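Transcriptional regulator (Saccharomonospora viridis, PDB 4KWA) probably acts as a DNA-binding transcriptional repressor of the TetR family, with a C-terminal domain that holds choline in this crystal form. Local coordinates at residues E98-L103 against Q165-K170; S156-G161 against R179-D184; T12-I17 against P92-D97. All coordinates share one frame; numbering follows the deposited sequence.

Interaction 1. Residues E98-L103 against Q165-K170; sequences EWSVWL and QVLTGK. With CHT (choline ion), chain E.
Three residues beyond L167, whose CD2 methyl packs on W99, the ammonium NZ of K170 is gripped by several groups. Its bond to Q165 OE1 measures 3.0 Å from K170 NZ. The nitrogen stands well above the plane of the amide carbonyl, 58° out of it. T153 of the second subunit adds a further hydrogen bond to NZ, and Y123 of that subunit a weak one, so the lysine joins the two chains. All four K170 side-chain torsions lie near 180°, and the extended chain carries NZ back to Q165. G169, with positive phi, leaves the helical conformation in a Schellman motif. K170 N bonds to Q165 O and G169 N to V166 O, which turns the chain out of the helix.

The contact itself is apolar and carries no hydrogen bond between the segments. It joins two helices of the C-terminal ligand-binding domain of a TetR-type regulator. L167 carries the contact: L167 CD2 lies 3.8 Å from W99 CB. L167 CD2 is also 3.9 Å from S100 N and 4.2 Å from L103 CD2. L167 CD1 sits obliquely to the W99 indole.

The W99 side chain also forms one wall of the choline pocket. Methyl C7 of choline lies 3.6 Å above one face of the W99 ring, offset toward the rim. W99 CE2 and W99 NE1 are both 3.7 Å from choline C7. W102 turns a ring face to choline C5, so two indoles meet the quaternary ammonium end. Aromatic walls of this sort are common in sites for such cations. W99 NE1 is hydrogen-bonded to the carbonyl O of Q88, which fixes how the indole is turned.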
# COMPACT_ATOMS: atom_id res chain seq x y z
N GLU A 98 -0.72 2.68 -13.31
CA GLU A 98 0.18 1.69 -12.77
C GLU A 98 0.03 1.60 -11.27
O GLU A 98 -0.10 0.50 -10.73
CB GLU A 98 1.62 1.98 -13.21
CG GLU A 98 1.81 1.77 -14.71
CD GLU A 98 3.24 2.06 -15.16
OE1 GLU A 98 4.04 2.52 -14.34
OE2 GLU A 98 3.60 1.77 -16.29
N TRP A 99 -0.05 2.77 -10.58
CA TRP A 99 -0.28 2.73 -9.18
C TRP A 99 -1.54 1.98 -8.84
O TRP A 99 -1.54 1.20 -7.89
CB TRP A 99 -0.29 4.15 -8.57
CG TRP A 99 1.08 4.69 -8.22
CD1 TRP A 99 1.96 5.25 -9.04
CD2 TRP A 99 1.74 4.55 -6.94
NE1 TRP A 99 3.15 5.54 -8.37
CE2 TRP A 99 3.03 5.12 -7.07
CE3 TRP A 99 1.39 3.99 -5.72
CZ2 TRP A 99 3.96 5.20 -5.98
CZ3 TRP A 99 2.31 4.09 -4.63
CH2 TRP A 99 3.59 4.70 -4.77
N SER A 100 -2.60 2.27 -9.58
CA SER A 100 -3.90 1.62 -9.35
C SER A 100 -3.76 0.11 -9.38
O SER A 100 -4.40 -0.59 -8.60
CB SER A 100 -4.95 2.06 -10.38
OG SER A 100 -5.28 3.45 -10.29
N VAL A 101 -2.96 -0.40 -10.32
CA VAL A 101 -2.75 -1.81 -10.46
C VAL A 101 -1.85 -2.35 -9.34
O VAL A 101 -2.15 -3.44 -8.81
CB VAL A 101 -2.16 -2.13 -11.81
CG1 VAL A 101 -1.77 -3.61 -11.86
CG2 VAL A 101 -3.18 -1.75 -12.87
N TRP A 102 -0.76 -1.64 -9.03
CA TRP A 102 0.14 -2.09 -7.94
C TRP A 102 -0.57 -2.22 -6.61
O TRP A 102 -0.34 -3.25 -5.93
CB TRP A 102 1.51 -1.41 -7.83
CG TRP A 102 2.35 -1.60 -9.07
CD1 TRP A 102 2.70 -0.62 -9.94
CD2 TRP A 102 2.88 -2.84 -9.60
NE1 TRP A 102 3.45 -1.16 -10.98
CE2 TRP A 102 3.53 -2.52 -10.81
CE3 TRP A 102 2.80 -4.21 -9.21
CZ2 TRP A 102 4.19 -3.48 -11.58
CZ3 TRP A 102 3.47 -5.17 -9.96
CH2 TRP A 102 4.14 -4.80 -11.16
N LEU A 103 -1.44 -1.28 -6.28
CA LEU A 103 -2.25 -1.42 -5.05
C LEU A 103 -3.03 -2.77 -5.10
O LEU A 103 -3.20 -3.47 -4.07
CB LEU A 103 -3.26 -0.29 -4.86
CG LEU A 103 -2.85 0.92 -4.01
CD1 LEU A 103 -1.66 1.65 -4.56
CD2 LEU A 103 -3.95 1.92 -3.76
N GLN A 165 -1.51 7.65 0.20
CA GLN A 165 -2.13 8.85 0.68
C GLN A 165 -2.66 9.65 -0.57
O GLN A 165 -3.81 10.16 -0.55
CB GLN A 165 -1.14 9.62 1.57
CG GLN A 165 -0.72 8.85 2.81
CD GLN A 165 0.32 9.60 3.63
OE1 GLN A 165 0.55 10.79 3.39
NE2 GLN A 165 0.91 8.93 4.65
N VAL A 166 -1.90 9.69 -1.67
CA VAL A 166 -2.43 10.35 -2.86
C VAL A 166 -3.65 9.67 -3.45
O VAL A 166 -4.72 10.29 -3.63
CB VAL A 166 -1.32 10.55 -3.93
CG1 VAL A 166 -1.89 11.20 -5.21
CG2 VAL A 166 -0.13 11.31 -3.30
N LEU A 167 -3.52 8.38 -3.73
CA LEU A 167 -4.65 7.61 -4.31
C LEU A 167 -5.96 7.51 -3.52
O LEU A 167 -7.07 7.59 -4.13
CB LEU A 167 -4.23 6.27 -4.83
CG LEU A 167 -3.67 6.26 -6.27
CD1 LEU A 167 -2.28 6.85 -6.39
CD2 LEU A 167 -3.61 4.83 -6.80
N THR A 168 -5.82 7.50 -2.19
CA THR A 168 -6.95 7.39 -1.29
C THR A 168 -7.53 8.76 -0.93
O THR A 168 -8.50 8.80 -0.23
CB THR A 168 -6.61 6.59 -0.02
OG1 THR A 168 -5.61 7.28 0.76
CG2 THR A 168 -6.15 5.18 -0.40
N GLY A 169 -6.91 9.83 -1.41
CA GLY A 169 -7.43 11.19 -1.21
C GLY A 169 -7.28 11.82 0.16
O GLY A 169 -8.14 12.61 0.61
N LYS A 170 -6.16 11.56 0.80
CA LYS A 170 -5.86 12.19 2.10
C LYS A 170 -5.90 13.73 1.93
O LYS A 170 -5.44 14.30 0.94
CB LYS A 170 -4.51 11.72 2.62
CG LYS A 170 -4.01 12.43 3.90
CD LYS A 170 -2.57 12.03 4.25
CE LYS A 170 -1.91 12.99 5.25
NZ LYS A 170 -0.42 12.78 5.35
C4 CHT E . 6.94 -0.68 -7.35
C5 CHT E . 6.40 0.49 -8.17
C6 CHT E . 4.57 1.00 -6.58
C7 CHT E . 4.95 2.36 -8.50
C8 CHT E . 6.54 2.34 -6.61
O6 CHT E . 7.21 -1.74 -8.28
N1 CHT E . 5.63 1.54 -7.45

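Interaction 2. Residues S156-G161 against R179-D184; sequences SALIDG and RQHLND
L158 is the first residue of 156-161 to meet helix 179-184, touching both H181 and L182. The two segments run nearly antiparallel, at 167°, with their axes 11.0 Å apart. They belong to helices 148-168 and 175-190, which also face the second subunit. This is consistent with the four-helix dimer interface of TetR-family regulators.

L158 divides its branches between two partners. L158 CD1 approaches the H181 imidazole obliquely, 4.1 Å from H181 NE2. L158 CD2 lies 3.9 Å from L182 CD2, and the two leucine side chains lie alongside with their tips pointing opposite ways. CG of L158 is anti to the backbone N (chi1 180°), which sends both methyls across to the other helix. The H181 ring nitrogens are taken by the second subunit: ND1 bonds to E150 and NE2 to R154 of that chain. These two bonds fix the rotation of the ring.

I159 comes next and lies roughly perpendicular to L182. I159 CG1 is 3.8 Å from L182 CD2 and 4.0 Å from L182 CD1, so it rests against both branches. On the same helix, L155 and L162 also touch L182.

D160 belongs to the choline pocket and touches the ligand and W99. Its backbone stays helical, with D160 N bonded to S156 O at 3.0 Å.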
# COMPACT_ATOMS: atom_id res chain seq x y z
N SER A 156 11.93 3.37 -0.42
CA SER A 156 10.89 2.60 -1.08
C SER A 156 9.60 2.52 -0.33
O SER A 156 8.51 2.68 -0.92
CB SER A 156 11.35 1.18 -1.45
OG SER A 156 11.85 0.48 -0.38
N ALA A 157 9.75 2.31 0.97
CA ALA A 157 8.62 2.31 1.88
C ALA A 157 7.90 3.67 1.91
O ALA A 157 6.60 3.69 1.82
CB ALA A 157 8.99 1.82 3.26
N LEU A 158 8.68 4.76 2.00
CA LEU A 158 8.15 6.12 2.07
C LEU A 158 7.35 6.40 0.80
O LEU A 158 6.23 6.89 0.80
CB LEU A 158 9.27 7.10 2.29
CG LEU A 158 8.88 8.58 2.38
CD1 LEU A 158 7.85 8.84 3.47
CD2 LEU A 158 10.08 9.47 2.62
N ILE A 159 7.95 6.03 -0.31
CA ILE A 159 7.29 6.23 -1.57
C ILE A 159 5.97 5.55 -1.64
O ILE A 159 4.98 6.15 -2.09
CB ILE A 159 8.18 5.80 -2.75
CG1 ILE A 159 9.36 6.77 -2.92
CG2 ILE A 159 7.30 5.59 -4.00
CD1 ILE A 159 10.46 6.27 -3.81
N ASP A 160 5.93 4.25 -1.34
CA ASP A 160 4.63 3.48 -1.36
C ASP A 160 3.54 4.08 -0.42
O ASP A 160 2.40 4.24 -0.78
CB ASP A 160 4.91 2.04 -1.01
CG ASP A 160 5.58 1.29 -2.11
OD1 ASP A 160 5.55 1.74 -3.25
OD2 ASP A 160 6.08 0.25 -1.85
N GLY A 161 3.94 4.46 0.78
CA GLY A 161 3.06 5.08 1.71
C GLY A 161 2.45 6.41 1.27
O GLY A 161 1.27 6.71 1.49
N ARG A 179 5.77 14.95 -4.12
CA ARG A 179 7.02 15.35 -4.74
C ARG A 179 7.85 16.18 -3.80
O ARG A 179 8.99 15.89 -3.62
CB ARG A 179 6.82 16.11 -6.06
CG ARG A 179 8.10 16.38 -6.81
CD ARG A 179 7.92 17.20 -8.07
NE ARG A 179 7.18 16.50 -9.10
CZ ARG A 179 5.96 16.79 -9.48
NH1 ARG A 179 5.29 17.77 -8.94
NH2 ARG A 179 5.38 16.10 -10.41
N GLN A 180 7.23 17.19 -3.20
CA GLN A 180 7.89 18.07 -2.20
C GLN A 180 8.41 17.29 -0.96
O GLN A 180 9.55 17.44 -0.56
CB GLN A 180 6.91 19.18 -1.73
CG GLN A 180 7.66 20.33 -1.03
CD GLN A 180 6.83 21.60 -0.89
OE1 GLN A 180 7.36 22.71 -0.89
NE2 GLN A 180 5.51 21.44 -0.81
N HIS A 181 7.55 16.44 -0.42
CA HIS A 181 7.96 15.62 0.72
C HIS A 181 9.19 14.75 0.41
O HIS A 181 10.12 14.60 1.20
CB HIS A 181 6.75 14.76 1.17
CG HIS A 181 7.01 14.04 2.46
ND1 HIS A 181 6.50 14.49 3.68
CD2 HIS A 181 7.88 13.05 2.77
CE1 HIS A 181 7.00 13.75 4.65
NE2 HIS A 181 7.80 12.85 4.14
N LEU A 182 9.17 14.07 -0.74
CA LEU A 182 10.25 13.19 -1.15
C LEU A 182 11.56 13.96 -1.47
O LEU A 182 12.62 13.54 -1.05
CB LEU A 182 9.82 12.34 -2.36
CG LEU A 182 8.86 11.18 -2.07
CD1 LEU A 182 8.26 10.58 -3.35
CD2 LEU A 182 9.58 10.14 -1.23
N ASN A 183 11.43 15.11 -2.13
CA ASN A 183 12.58 15.96 -2.39
C ASN A 183 13.16 16.49 -1.03
O ASN A 183 14.38 16.54 -0.86
CB ASN A 183 12.22 16.99 -3.49
CG ASN A 183 12.34 16.40 -4.90
OD1 ASN A 183 11.34 16.05 -5.56
ND2 ASN A 183 13.57 16.21 -5.34
N ASP A 184 12.31 16.81 -0.05
CA ASP A 184 12.78 17.20 1.30
C ASP A 184 13.54 16.07 1.97
O ASP A 184 14.52 16.28 2.62
CB ASP A 184 11.63 17.70 2.16
CG ASP A 184 11.15 19.11 1.73
OD1 ASP A 184 11.87 19.74 0.92
OD2 ASP A 184 10.07 19.60 2.22

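Interaction 3. Residues T12-I17 against P92-D97; sequences TAWRLI and PGLLRD. With EDO (1,2-ethanediol), chain D.
W14 meets L94 and D97 through the pyrrole part of its indole. These contacts are van der Waals packing. W14 NE1 lies 4.2 Å from L94 CD1, and the methyl comes at the ring obliquely. W14 NE1 is 4.5 Å from D97 CB. With chi1 at -177°, the W14 ring is carried away from its own backbone nitrogen and over to helix 94-109.

The ionic contacts lie beside this packing. D97 OD2 forms a salt bridge with R19, one turn further along the N-terminal helix than R15. R15 NE and D97 OD2 are 6.7 Å apart and make no direct pair, though their charges probably attract. R15 instead bonds to a 1,2-ethanediol, probably from the crystallisation liquor: R15 NE to its O1 is 3.0 Å, with an N-H...O angle of 159°.

Backbone bonding starts the second helix. G93 is its N-cap residue, and G93 O receives D97 N.

The contact joins helix 2-20 of the predicted DNA-binding domain to the start of helix 94-109 in the ligand-binding domain. W14 also packs on E98 and V101 of the latter helix and on N59 of helix 48-71, so helices 94-109 and 48-71 both meet its indole.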
# COMPACT_ATOMS: atom_id res chain seq x y z
N THR A 12 -5.34 -3.32 -23.26
CA THR A 12 -6.74 -3.05 -22.92
C THR A 12 -7.04 -3.54 -21.49
O THR A 12 -7.58 -2.76 -20.65
CB THR A 12 -7.71 -3.61 -24.00
OG1 THR A 12 -7.46 -2.99 -25.26
CG2 THR A 12 -9.11 -3.39 -23.64
N ALA A 13 -6.70 -4.82 -21.20
CA ALA A 13 -6.89 -5.36 -19.83
C ALA A 13 -6.24 -4.55 -18.74
O ALA A 13 -6.87 -4.30 -17.71
CB ALA A 13 -6.49 -6.83 -19.73
N TRP A 14 -4.99 -4.06 -18.97
CA TRP A 14 -4.29 -3.24 -17.98
C TRP A 14 -5.02 -1.99 -17.57
O TRP A 14 -5.27 -1.71 -16.38
CB TRP A 14 -2.90 -2.82 -18.51
CG TRP A 14 -2.07 -2.02 -17.50
CD1 TRP A 14 -1.89 -0.63 -17.42
CD2 TRP A 14 -1.28 -2.59 -16.45
NE1 TRP A 14 -1.07 -0.35 -16.34
CE2 TRP A 14 -0.66 -1.53 -15.76
CE3 TRP A 14 -1.06 -3.89 -16.02
CZ2 TRP A 14 0.20 -1.74 -14.65
CZ3 TRP A 14 -0.19 -4.12 -14.92
CH2 TRP A 14 0.43 -3.02 -14.25
N ARG A 15 -5.51 -1.29 -18.60
CA ARG A 15 -6.27 -0.07 -18.43
C ARG A 15 -7.63 -0.28 -17.72
O ARG A 15 -7.95 0.45 -16.76
CB ARG A 15 -6.40 0.63 -19.79
CG ARG A 15 -7.10 1.99 -19.73
CD ARG A 15 -7.21 2.67 -21.05
NE ARG A 15 -7.72 1.87 -22.16
CZ ARG A 15 -6.90 1.31 -23.02
NH1 ARG A 15 -5.59 1.44 -22.83
NH2 ARG A 15 -7.34 0.58 -23.99
N LEU A 16 -8.32 -1.35 -18.11
CA LEU A 16 -9.58 -1.69 -17.47
C LEU A 16 -9.39 -2.11 -16.00
O LEU A 16 -10.15 -1.68 -15.12
CB LEU A 16 -10.30 -2.75 -18.30
CG LEU A 16 -10.79 -2.42 -19.72
CD1 LEU A 16 -11.51 -3.61 -20.37
CD2 LEU A 16 -11.71 -1.20 -19.57
N ILE A 17 -8.36 -2.87 -15.76
CA ILE A 17 -8.04 -3.35 -14.42
C ILE A 17 -7.68 -2.11 -13.53
O ILE A 17 -8.11 -2.00 -12.41
CB ILE A 17 -6.87 -4.36 -14.48
CG1 ILE A 17 -7.37 -5.69 -15.06
CG2 ILE A 17 -6.28 -4.60 -13.07
CD1 ILE A 17 -6.30 -6.66 -15.51
N PRO A 92 -0.95 11.98 -13.69
CA PRO A 92 -2.05 11.68 -14.58
C PRO A 92 -1.65 10.71 -15.73
O PRO A 92 -0.57 10.81 -16.23
CB PRO A 92 -2.44 13.06 -15.10
CG PRO A 92 -1.96 14.02 -14.04
CD PRO A 92 -0.96 13.35 -13.18
N GLY A 93 -2.52 9.78 -16.07
CA GLY A 93 -2.31 8.80 -17.15
C GLY A 93 -1.80 7.45 -16.74
O GLY A 93 -2.22 6.86 -15.74
N LEU A 94 -0.79 7.00 -17.45
CA LEU A 94 -0.22 5.70 -17.29
C LEU A 94 0.37 5.50 -15.88
O LEU A 94 0.16 4.45 -15.28
CB LEU A 94 0.88 5.53 -18.38
CG LEU A 94 1.60 4.18 -18.34
CD1 LEU A 94 0.67 3.01 -18.26
CD2 LEU A 94 2.55 3.95 -19.53
N LEU A 95 1.12 6.47 -15.39
CA LEU A 95 1.71 6.28 -14.03
C LEU A 95 0.62 6.14 -12.92
O LEU A 95 0.68 5.28 -12.07
CB LEU A 95 2.71 7.30 -13.71
CG LEU A 95 3.92 7.40 -14.68
CD1 LEU A 95 5.13 8.08 -14.11
CD2 LEU A 95 4.32 6.15 -15.32
N ARG A 96 -0.41 6.95 -13.00
CA ARG A 96 -1.55 6.82 -12.03
C ARG A 96 -2.19 5.44 -12.16
O ARG A 96 -2.43 4.74 -11.14
CB ARG A 96 -2.59 7.90 -12.28
CG ARG A 96 -3.82 7.82 -11.38
CD ARG A 96 -3.44 8.13 -9.96
NE ARG A 96 -4.62 8.38 -9.10
CZ ARG A 96 -4.94 9.53 -8.51
NH1 ARG A 96 -6.01 9.55 -7.71
NH2 ARG A 96 -4.19 10.64 -8.60
N ASP A 97 -2.37 4.98 -13.40
CA ASP A 97 -2.93 3.63 -13.63
C ASP A 97 -2.04 2.55 -13.09
O ASP A 97 -2.50 1.53 -12.53
CB ASP A 97 -3.17 3.41 -15.12
CG ASP A 97 -4.38 4.18 -15.65
OD1 ASP A 97 -5.16 4.71 -14.89
OD2 ASP A 97 -4.48 4.31 -16.87
C1 EDO D . -10.89 2.81 -20.66
O1 EDO D . -10.67 1.88 -21.85
C2 EDO D . -10.88 2.16 -19.27
O2 EDO D . -12.04 2.21 -18.35

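All three contacts are largely buried, but L94 is an exposed residue at the margin of interaction 3. Interactions 1 and 3 share helix 94-109 and touch where V101 CG1 meets W14 CH2 at 3.3 Å. Interactions 1 and 2 share helix 148-168 and meet where W99 CH2 lies 3.4 Å from I159 O, beside the choline pocket. Interactions 2 and 3 do not touch; their centres are about 22 Å apart. The chemistry of the three differs with place. Leucine, isoleucine and a histidine held by the second subunit make interaction 2; interaction 1 also reaches that subunit, through K170, and sets leucine packing beside the aromatic pocket. Interaction 3 sets an indole and charged groups between the two domains.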